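Local coordinates for protein transmembrane oligosaccharyl transferase (Archaeoglobus fulgidus, PDB 3WAJ) that is a membrane-embedded oligosaccharyl transferase of the STT3/AglB family, with a helical transmembrane part that holds a zinc ion in this structure, at residues L109-P123 with R154-F168. Residues are numbered along the deposited sequence; the frame is centred on the assembly and turned at random.
Sequences LAFIPAIGGVLAILP and RSILGFNDHHIWEAF. With ZN (zinc ion), chain B; SO4 (sulfate ion), chain C.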
loop_
_atom_site.group_PDB
_atom_site.type_symbol
_atom_site.label_atom_id
_atom_site.label_comp_id
_atom_site.label_asym_id
_atom_site.label_seq_id
_atom_site.Cartn_x
_atom_site.Cartn_y
_atom_site.Cartn_z
ATOM N N LEU A 109 0.394 10.138 15.997
ATOM C CA LEU A 109 0.219 10.007 14.553
ATOM C C LEU A 109 -1.114 9.361 14.197
ATOM O O LEU A 109 -1.716 9.719 13.192
ATOM C CB LEU A 109 1.362 9.209 13.926
ATOM C CG LEU A 109 2.734 9.809 14.170
ATOM C CD1 LEU A 109 3.792 9.040 13.378
ATOM C CD2 LEU A 109 2.746 11.305 13.811
ATOM N N ALA A 110 -1.578 8.428 15.027
ATOM C CA ALA A 110 -2.854 7.731 14.786
ATOM C C ALA A 110 -4.042 8.680 14.662
ATOM O O ALA A 110 -4.961 8.436 13.880
ATOM C CB ALA A 110 -3.119 6.688 15.877
ATOM N N PHE A 111 -4.030 9.753 15.446
ATOM C CA PHE A 111 -5.145 10.700 15.451
ATOM C C PHE A 111 -5.166 11.628 14.252
ATOM O O PHE A 111 -6.213 12.144 13.884
ATOM C CB PHE A 111 -5.139 11.526 16.729
ATOM C CG PHE A 111 -5.567 10.757 17.923
ATOM C CD1 PHE A 111 -6.910 10.517 18.155
ATOM C CD2 PHE A 111 -4.628 10.243 18.808
ATOM C CE1 PHE A 111 -7.309 9.783 19.267
ATOM C CE2 PHE A 111 -5.020 9.508 19.925
ATOM C CZ PHE A 111 -6.358 9.278 20.153
ATOM N N ILE A 112 -4.002 11.844 13.653
ATOM C CA ILE A 112 -3.866 12.810 12.573
ATOM C C ILE A 112 -4.813 12.613 11.371
ATOM O O ILE A 112 -5.405 13.587 10.899
ATOM C CB ILE A 112 -2.389 12.947 12.139
ATOM C CG1 ILE A 112 -1.631 13.690 13.237
ATOM C CG2 ILE A 112 -2.253 13.677 10.779
ATOM C CD1 ILE A 112 -0.130 13.754 13.040
ATOM N N PRO A 113 -4.958 11.373 10.864
ATOM C CA PRO A 113 -5.877 11.248 9.722
ATOM C C PRO A 113 -7.333 11.397 10.141
ATOM O O PRO A 113 -8.158 11.899 9.366
ATOM C CB PRO A 113 -5.609 9.825 9.204
ATOM C CG PRO A 113 -5.017 9.088 10.392
ATOM C CD PRO A 113 -4.210 10.122 11.120
ATOM N N ALA A 114 -7.656 10.953 11.351
ATOM C CA ALA A 114 -9.014 11.145 11.880
ATOM C C ALA A 114 -9.340 12.630 11.973
ATOM O O ALA A 114 -10.406 13.062 11.558
ATOM C CB ALA A 114 -9.173 10.477 13.240
ATOM N N ILE A 115 -8.426 13.404 12.544
ATOM C CA ILE A 115 -8.645 14.838 12.690
ATOM C C ILE A 115 -8.794 15.469 11.306
ATOM O O ILE A 115 -9.681 16.293 11.081
ATOM C CB ILE A 115 -7.497 15.514 13.459
ATOM C CG1 ILE A 115 -7.492 15.059 14.917
ATOM C CG2 ILE A 115 -7.611 17.027 13.372
ATOM C CD1 ILE A 115 -6.172 15.346 15.635
ATOM N N GLY A 116 -7.931 15.058 10.380
ATOM C CA GLY A 116 -7.977 15.550 9.012
ATOM C C GLY A 116 -9.315 15.264 8.350
ATOM O O GLY A 116 -9.875 16.118 7.662
ATOM N N GLY A 117 -9.836 14.059 8.562
ATOM C CA GLY A 117 -11.128 13.693 8.012
ATOM C C GLY A 117 -12.320 14.387 8.660
ATOM O O GLY A 117 -13.358 14.594 8.022
ATOM N N VAL A 118 -12.190 14.732 9.938
ATOM C CA VAL A 118 -13.241 15.484 10.614
ATOM C C VAL A 118 -13.221 16.932 10.126
ATOM O O VAL A 118 -14.256 17.490 9.772
ATOM C CB VAL A 118 -13.096 15.417 12.154
ATOM C CG1 VAL A 118 -13.833 16.570 12.822
ATOM C CG2 VAL A 118 -13.596 14.079 12.682
ATOM N N LEU A 119 -12.025 17.517 10.095
ATOM C CA LEU A 119 -11.822 18.891 9.648
ATOM C C LEU A 119 -12.242 19.108 8.192
ATOM O O LEU A 119 -12.323 20.250 7.744
ATOM C CB LEU A 119 -10.354 19.319 9.822
ATOM C CG LEU A 119 -9.725 19.525 11.204
ATOM C CD1 LEU A 119 -8.309 20.080 11.066
ATOM C CD2 LEU A 119 -10.559 20.446 12.066
ATOM N N ALA A 120 -12.507 18.026 7.454
ATOM C CA ALA A 120 -12.884 18.133 6.035
ATOM C C ALA A 120 -14.210 18.862 5.871
ATOM O O ALA A 120 -14.561 19.293 4.764
ATOM C CB ALA A 120 -12.937 16.764 5.373
ATOM N N ILE A 121 -14.946 18.975 6.978
ATOM C CA ILE A 121 -16.155 19.788 7.038
ATOM C C ILE A 121 -15.870 21.199 6.505
ATOM O O ILE A 121 -16.584 21.693 5.628
ATOM C CB ILE A 121 -16.717 19.843 8.482
ATOM C CG1 ILE A 121 -17.802 18.780 8.682
ATOM C CG2 ILE A 121 -17.307 21.206 8.804
ATOM C CD1 ILE A 121 -17.390 17.391 8.290
ATOM N N LEU A 122 -14.804 21.824 7.008
ATOM C CA LEU A 122 -14.474 23.207 6.642
ATOM C C LEU A 122 -14.306 23.468 5.118
ATOM O O LEU A 122 -15.035 24.292 4.554
ATOM C CB LEU A 122 -13.291 23.740 7.471
ATOM C CG LEU A 122 -13.361 23.449 8.974
ATOM C CD1 LEU A 122 -12.241 24.154 9.743
ATOM C CD2 LEU A 122 -14.721 23.828 9.539
ATOM N N PRO A 123 -13.382 22.753 4.442
ATOM C CA PRO A 123 -13.238 23.029 3.004
ATOM C C PRO A 123 -14.492 22.683 2.205
ATOM O O PRO A 123 -14.757 23.358 1.206
ATOM C CB PRO A 123 -12.096 22.102 2.565
ATOM C CG PRO A 123 -11.477 21.596 3.820
ATOM C CD PRO A 123 -12.518 21.641 4.877
ATOM N N ARG A 154 -9.246 5.555 4.640
ATOM C CA ARG A 154 -7.965 6.257 4.719
ATOM C C ARG A 154 -8.004 7.526 5.573
ATOM O O ARG A 154 -7.121 8.376 5.488
ATOM C CB ARG A 154 -7.489 6.563 3.303
ATOM C CG ARG A 154 -7.071 5.295 2.609
ATOM C CD ARG A 154 -6.774 5.469 1.180
ATOM N NE ARG A 154 -6.511 4.151 0.615
ATOM C CZ ARG A 154 -6.090 3.921 -0.625
ATOM N NH1 ARG A 154 -5.880 4.933 -1.460
ATOM N NH2 ARG A 154 -5.879 2.673 -1.024
ATOM N N SER A 155 -9.017 7.616 6.429
ATOM C CA SER A 155 -9.315 8.836 7.166
ATOM C C SER A 155 -9.677 8.457 8.598
ATOM O O SER A 155 -10.119 9.270 9.412
ATOM C CB SER A 155 -10.487 9.525 6.486
ATOM O OG SER A 155 -10.596 10.857 6.900
ATOM N N ILE A 156 -9.473 7.181 8.874
ATOM C CA ILE A 156 -9.784 6.547 10.142
ATOM C C ILE A 156 -8.582 6.662 11.095
ATOM O O ILE A 156 -7.447 6.886 10.647
ATOM C CB ILE A 156 -10.143 5.059 9.859
ATOM C CG1 ILE A 156 -11.557 4.758 10.295
ATOM C CG2 ILE A 156 -9.158 4.086 10.457
ATOM C CD1 ILE A 156 -12.544 5.577 9.550
ATOM N N LEU A 157 -8.835 6.536 12.399
ATOM C CA LEU A 157 -7.780 6.439 13.414
ATOM C C LEU A 157 -6.667 5.497 12.942
ATOM O O LEU A 157 -6.934 4.361 12.526
ATOM C CB LEU A 157 -8.370 5.862 14.705
ATOM C CG LEU A 157 -8.003 6.299 16.125
ATOM C CD1 LEU A 157 -7.980 5.068 16.994
ATOM C CD2 LEU A 157 -6.702 7.073 16.230
ATOM N N GLY A 158 -5.419 5.956 12.996
ATOM C CA GLY A 158 -4.306 5.073 12.689
ATOM C C GLY A 158 -3.882 4.993 11.228
ATOM O O GLY A 158 -2.752 4.584 10.955
ATOM N N PHE A 159 -4.749 5.362 10.281
ATOM C CA PHE A 159 -4.319 5.321 8.889
ATOM C C PHE A 159 -3.640 6.612 8.460
ATOM O O PHE A 159 -4.118 7.331 7.573
ATOM C CB PHE A 159 -5.435 4.954 7.908
ATOM C CG PHE A 159 -4.912 4.268 6.680
ATOM C CD1 PHE A 159 -4.801 2.882 6.646
ATOM C CD2 PHE A 159 -4.434 5.006 5.603
ATOM C CE1 PHE A 159 -4.270 2.236 5.537
ATOM C CE2 PHE A 159 -3.898 4.373 4.470
ATOM C CZ PHE A 159 -3.810 2.988 4.439
ATOM N N ASN A 160 -2.502 6.885 9.084
ATOM C CA ASN A 160 -1.815 8.148 8.895
ATOM C C ASN A 160 -1.092 8.216 7.553
ATOM O O ASN A 160 0.123 8.020 7.479
ATOM C CB ASN A 160 -0.832 8.391 10.039
ATOM C CG ASN A 160 -0.200 9.741 9.950
ATOM O OD1 ASN A 160 -0.862 10.718 9.590
ATOM N ND2 ASN A 160 1.092 9.809 10.229
ATOM N N ASP A 161 -1.857 8.492 6.500
ATOM C CA ASP A 161 -1.350 8.524 5.138
ATOM C C ASP A 161 -1.809 9.860 4.535
ATOM O O ASP A 161 -2.611 10.576 5.148
ATOM C CB ASP A 161 -1.885 7.317 4.347
ATOM C CG ASP A 161 -1.036 6.972 3.141
ATOM O OD1 ASP A 161 -0.227 7.815 2.685
ATOM O OD2 ASP A 161 -1.183 5.843 2.639
ATOM N N HIS A 162 -1.300 10.204 3.355
ATOM C CA HIS A 162 -1.549 11.527 2.805
ATOM C C HIS A 162 -2.836 11.631 1.968
ATOM O O HIS A 162 -3.169 12.711 1.475
ATOM C CB HIS A 162 -0.336 12.000 1.989
ATOM C CG HIS A 162 0.032 11.082 0.864
ATOM N ND1 HIS A 162 1.294 10.533 0.733
ATOM C CD2 HIS A 162 -0.690 10.618 -0.186
ATOM C CE1 HIS A 162 1.330 9.769 -0.351
ATOM N NE2 HIS A 162 0.138 9.807 -0.923
ATOM N N HIS A 163 -3.557 10.524 1.800
ATOM C CA HIS A 163 -4.726 10.539 0.902
ATOM C C HIS A 163 -5.858 11.428 1.439
ATOM O O HIS A 163 -6.570 12.070 0.665
ATOM C CB HIS A 163 -5.233 9.116 0.569
ATOM C CG HIS A 163 -4.169 8.191 0.086
ATOM N ND1 HIS A 163 -3.557 8.333 -1.152
ATOM C CD2 HIS A 163 -3.577 7.105 0.657
ATOM C CE1 HIS A 163 -2.642 7.388 -1.303
ATOM N NE2 HIS A 163 -2.653 6.626 -0.220
ATOM N N ILE A 164 -6.041 11.467 2.757
ATOM C CA ILE A 164 -7.040 12.382 3.301
ATOM C C ILE A 164 -6.630 13.815 2.985
ATOM O O ILE A 164 -7.476 14.650 2.685
ATOM C CB ILE A 164 -7.313 12.182 4.826
ATOM C CG1 ILE A 164 -8.354 13.198 5.322
ATOM C CG2 ILE A 164 -6.037 12.295 5.645
ATOM C CD1 ILE A 164 -9.743 12.999 4.728
ATOM N N TRP A 165 -5.326 14.083 2.991
ATOM C CA TRP A 165 -4.846 15.446 2.790
ATOM C C TRP A 165 -4.847 15.888 1.339
ATOM O O TRP A 165 -4.930 17.086 1.050
ATOM C CB TRP A 165 -3.471 15.628 3.429
ATOM C CG TRP A 165 -3.528 15.358 4.908
ATOM C CD1 TRP A 165 -3.041 14.263 5.568
ATOM C CD2 TRP A 165 -4.129 16.193 5.903
ATOM N NE1 TRP A 165 -3.291 14.375 6.914
ATOM C CE2 TRP A 165 -3.957 15.552 7.148
ATOM C CE3 TRP A 165 -4.788 17.424 5.863
ATOM C CZ2 TRP A 165 -4.430 16.103 8.351
ATOM C CZ3 TRP A 165 -5.257 17.970 7.051
ATOM C CH2 TRP A 165 -5.074 17.310 8.280
ATOM N N GLU A 166 -4.735 14.929 0.427
ATOM C CA GLU A 166 -4.977 15.217 -0.974
ATOM C C GLU A 166 -6.395 15.755 -1.090
ATOM O O GLU A 166 -6.620 16.807 -1.670
ATOM C CB GLU A 166 -4.857 13.953 -1.819
ATOM C CG GLU A 166 -3.469 13.427 -1.994
ATOM C CD GLU A 166 -3.469 12.140 -2.777
ATOM O OE1 GLU A 166 -3.112 11.090 -2.196
ATOM O OE2 GLU A 166 -3.855 12.170 -3.967
ATOM N N ALA A 167 -7.355 15.026 -0.526
ATOM C CA ALA A 167 -8.748 15.459 -0.605
ATOM C C ALA A 167 -8.953 16.812 0.078
ATOM O O ALA A 167 -9.545 17.728 -0.494
ATOM C CB ALA A 167 -9.683 14.414 -0.029
ATOM N N PHE A 168 -8.432 16.944 1.290
ATOM C CA PHE A 168 -8.622 18.153 2.078
ATOM C C PHE A 168 -8.048 19.382 1.362
ATOM O O PHE A 168 -8.726 20.392 1.229
ATOM C CB PHE A 168 -7.993 17.978 3.468
ATOM C CG PHE A 168 -8.257 19.122 4.418
ATOM C CD1 PHE A 168 -9.190 18.989 5.431
ATOM C CD2 PHE A 168 -7.550 20.317 4.314
ATOM C CE1 PHE A 168 -9.427 20.022 6.316
ATOM C CE2 PHE A 168 -7.787 21.361 5.187
ATOM C CZ PHE A 168 -8.727 21.213 6.195
HETATM ZN ZN ZN B . -1.153 5.256 0.516
HETATM S S SO4 C . 1.015 7.358 -3.486
HETATM O O1 SO4 C . 1.778 6.921 -2.309
HETATM O O2 SO4 C . 1.944 7.472 -4.614
HETATM O O3 SO4 C . -0.017 6.360 -3.771
HETATM O O4 SO4 C . 0.363 8.657 -3.279
HETATM O O HOH W 1 0.586 6.719 0.568
HETATM O O HOH W 2 -0.839 4.438 -1.840
HETATM O O HOH W 3 -1.305 3.133 0.936
#
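A trans first torsion at Phe168 (chi1 -174°) turns the phenyl ring away from its own backbone N and against Pro123. Pro123 CG stands over the ring centre, nearly on the ring normal and 3.6 Å from the centroid: a CH-pi contact. The ring's edge meets the backbone of Leu119, CE1 lying 3.2 Å from Leu119 O, and its other face is backed by Trp165. The Trp165 indole, whose CG lies beside the backbone N, brings CH2 to 3.5 Å from Gly116 CA. The indole thus lies directly against the backbone of Gly116, a residue with no side chain; Ile164 CD1 likewise rests on Gly117 CA. The axes of the segments 109-118 and 163-168 approach to 9.4 Å and are inclined by 23°, close to parallel.

At the other end, the loop 155-160 wraps around Pro113, whose ring packs against the backbone of Ile156 and Phe159 and against Asn160. The proline lacks an N-H, which interrupts the bonding of helix 109-118 and kinks it. One turn earlier, Ala110 O accepts a nearly straight bond (172°) of 2.7 Å from Gly158 N, a residue of the type II turn 156-159. Leu157 CD2 lies over one face of Phe111, 4.1 Å from the ring centroid.

Beyond this loop the chain enters the metal site: Asp161 OD2 and His163 NE2 bind zinc, each at 2.2 Å, Asp47 completes the protein ligands, and three waters fill further positions. The contact thus joins the loop and helix start that carry Asp161 and His163 to the helical core of the STT3 region, where helix 19-30 adjoins Phe111 and Ala114, helix 47-60 adjoins Leu109 and Asp161, and helix 84-96 packs on Ile112 and Trp165.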